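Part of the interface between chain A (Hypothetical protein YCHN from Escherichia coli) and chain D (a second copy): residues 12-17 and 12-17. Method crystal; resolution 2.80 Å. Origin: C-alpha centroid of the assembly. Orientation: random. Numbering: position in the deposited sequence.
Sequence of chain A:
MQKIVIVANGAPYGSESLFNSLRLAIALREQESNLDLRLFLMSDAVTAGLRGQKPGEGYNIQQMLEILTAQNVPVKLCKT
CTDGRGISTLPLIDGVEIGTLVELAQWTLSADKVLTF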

# COMPACT_ATOMS: atom_id res chain seq x y z
N PRO A 12 3.22 12.25 1.89
CA PRO A 12 2.19 13.24 2.19
C PRO A 12 1.04 13.17 1.19
O PRO A 12 1.26 12.88 0.01
N TYR A 13 -0.18 13.41 1.63
CA TYR A 13 -1.37 13.47 0.78
C TYR A 13 -1.79 12.26 -0.03
O TYR A 13 -2.97 12.09 -0.30
N GLY A 14 -0.83 11.44 -0.40
CA GLY A 14 -1.16 10.28 -1.19
C GLY A 14 -1.72 9.24 -0.25
O GLY A 14 -2.65 8.51 -0.59
N SER A 15 -1.13 9.19 0.91
CA SER A 15 -1.54 8.26 1.95
C SER A 15 -2.41 8.98 2.97
O SER A 15 -2.77 10.14 2.79
N GLU A 16 -2.74 8.28 4.05
CA GLU A 16 -3.54 8.86 5.12
C GLU A 16 -2.69 8.73 6.39
O GLU A 16 -2.81 9.52 7.32
N SER A 17 -1.85 7.71 6.41
CA SER A 17 -1.00 7.42 7.55
C SER A 17 -0.20 8.61 8.04
O SER A 17 -0.14 8.87 9.24
N PRO D 12 -12.05 4.13 -0.27
CA PRO D 12 -12.37 5.55 -0.36
C PRO D 12 -11.63 6.34 0.72
O PRO D 12 -11.41 5.84 1.82
N TYR D 13 -11.23 7.57 0.40
CA TYR D 13 -10.55 8.44 1.39
C TYR D 13 -9.24 7.97 2.03
O TYR D 13 -8.40 8.79 2.39
N GLY D 14 -9.07 6.65 2.18
CA GLY D 14 -7.83 6.16 2.78
C GLY D 14 -6.66 6.43 1.85
O GLY D 14 -5.50 6.47 2.28
N SER D 15 -6.94 6.61 0.56
CA SER D 15 -5.90 6.85 -0.43
C SER D 15 -6.45 7.69 -1.59
O SER D 15 -7.67 7.77 -1.77
N GLU D 16 -5.56 8.29 -2.37
CA GLU D 16 -6.00 9.12 -3.49
C GLU D 16 -6.44 8.26 -4.68
O GLU D 16 -7.20 8.71 -5.53
N SER D 17 -5.96 7.03 -4.72
CA SER D 17 -6.26 6.07 -5.79
C SER D 17 -7.71 6.09 -6.30
O SER D 17 -7.97 6.42 -7.46

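The same six-residue stretch, mostly loop, from two copies of the protein meets here in antiparallel register: Ser A15 lies across from Ser D15, their CA atoms 5.2 Å apart, with Gly A14 facing Glu D16 and Glu A16 facing Gly D14. The patch is small, burying 255 Å² in all, and the two glutamates, with the glycines across from them, supply most of it. Glutamate suits this place because it joins an aliphatic stem, able to pack on the opposing backbone, to a carboxylate that can still find a partner elsewhere.

Glu D16 gives up the most surface, 53 Å². Its CA-to-CB bond points sideways, and a chi1 in the m well followed by a t chi2 carries the chain along the other copy. Glu D16 CG comes to 3.2 Å from Tyr A13 O, so the aliphatic part of the side chain packs on a backbone carbonyl. At its end, Glu D16 OE2 lies 3.5 Å from the same Tyr A13 O; both atoms are acceptors, so this is proximity without a bond. OE1 finds a hydrogen-bond partner elsewhere in the structure. The backbone of this residue provides the sole hydrogen bond between the stretches, a weak one from Glu D16 N to Gly A14 O at 3.4 Å.

Glu A16, with 50 Å² covered, reaches the other stretch differently. Its CA-to-CB bond points toward that stretch, with chi1 in t and chi2 at 113°, between wells. Glu A16 CB rests 3.5 Å from Gly D14 O, while Glu A16 OE2 approaches Tyr D13 O to 3.1 Å, again two acceptors. OE1 is hydrogen-bonded elsewhere in the structure. Glu A16 also occupies the N-cap position before a helix. The differing rotamers show that the pairing is not exactly symmetric in detail.

Gly A14, with 44 Å² covered, has no side chain and makes its contact through its backbone; a CB would point away. Gly A14 O accepts the weak bond and also lies 3.7 Å from Ser D15 CA. Gly D14 O meets the CB of Glu A16 without a hydrogen bond. In each stretch the glycine nitrogen is tied back to the proline, Gly A14 N to Pro A12 O at 2.6 Å and Gly D14 N to Pro D12 O at 2.5 Å, closing a tight turn.

Both tyrosines, with chi1 in m, start sideways and lead their rings away, so that they meet the neighbor mainly through backbone oxygens. The serines are all p, but the central pair differs: Ser A15 points away, whereas Ser D15 points sideways and has 11 Å² covered. A serine hydroxyl can both donate and accept, which suits pairing within each stretch: Ser D15 OG and Ser D17 OG share a 2.5 Å hydrogen bond, whereas Ser A17 OG donates a weak one to Ser A15 OG at 3.3 Å.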

# COMPACT_ATOMS: atom_id res chain seq x y z
CB PRO A 12 2.93 14.57 2.07
CG PRO A 12 4.34 14.21 2.39
CD PRO A 12 4.54 12.89 1.71
CB TYR A 13 -1.19 14.58 -0.23
CG TYR A 13 -0.93 15.90 0.40
CD1 TYR A 13 -1.95 16.58 1.06
CD2 TYR A 13 0.34 16.49 0.36
CE1 TYR A 13 -1.72 17.81 1.69
CE2 TYR A 13 0.58 17.71 0.99
CZ TYR A 13 -0.45 18.37 1.65
OH TYR A 13 -0.21 19.58 2.25
CB SER A 15 -0.31 7.67 2.66
OG SER A 15 0.42 8.65 3.41
CB GLU A 16 -4.84 8.07 5.27
CG GLU A 16 -5.82 8.70 6.22
CD GLU A 16 -7.06 9.20 5.52
OE1 GLU A 16 -8.15 8.64 5.77
OE2 GLU A 16 -6.93 10.15 4.72
CB SER A 17 -0.07 6.25 7.20
OG SER A 17 0.49 6.43 5.91
CB PRO D 12 -13.88 5.59 -0.12
CG PRO D 12 -14.33 4.19 -0.42
CD PRO D 12 -13.23 3.33 0.09
CB TYR D 13 -11.51 8.75 2.54
CG TYR D 13 -12.87 9.23 2.08
CD1 TYR D 13 -13.01 10.53 1.58
CD2 TYR D 13 -13.99 8.41 2.13
CE1 TYR D 13 -14.22 10.99 1.13
CE2 TYR D 13 -15.22 8.86 1.65
CZ TYR D 13 -15.33 10.15 1.15
OH TYR D 13 -16.54 10.60 0.67
CB SER D 15 -5.39 5.51 -0.97
OG SER D 15 -6.44 4.77 -1.56
CB GLU D 16 -4.89 10.09 -3.91
CG GLU D 16 -4.58 11.19 -2.89
CD GLU D 16 -3.78 12.36 -3.48
OE1 GLU D 16 -2.76 12.10 -4.16
OE2 GLU D 16 -4.16 13.53 -3.26
CB SER D 17 -5.95 4.67 -5.27
OG SER D 17 -6.65 4.45 -4.07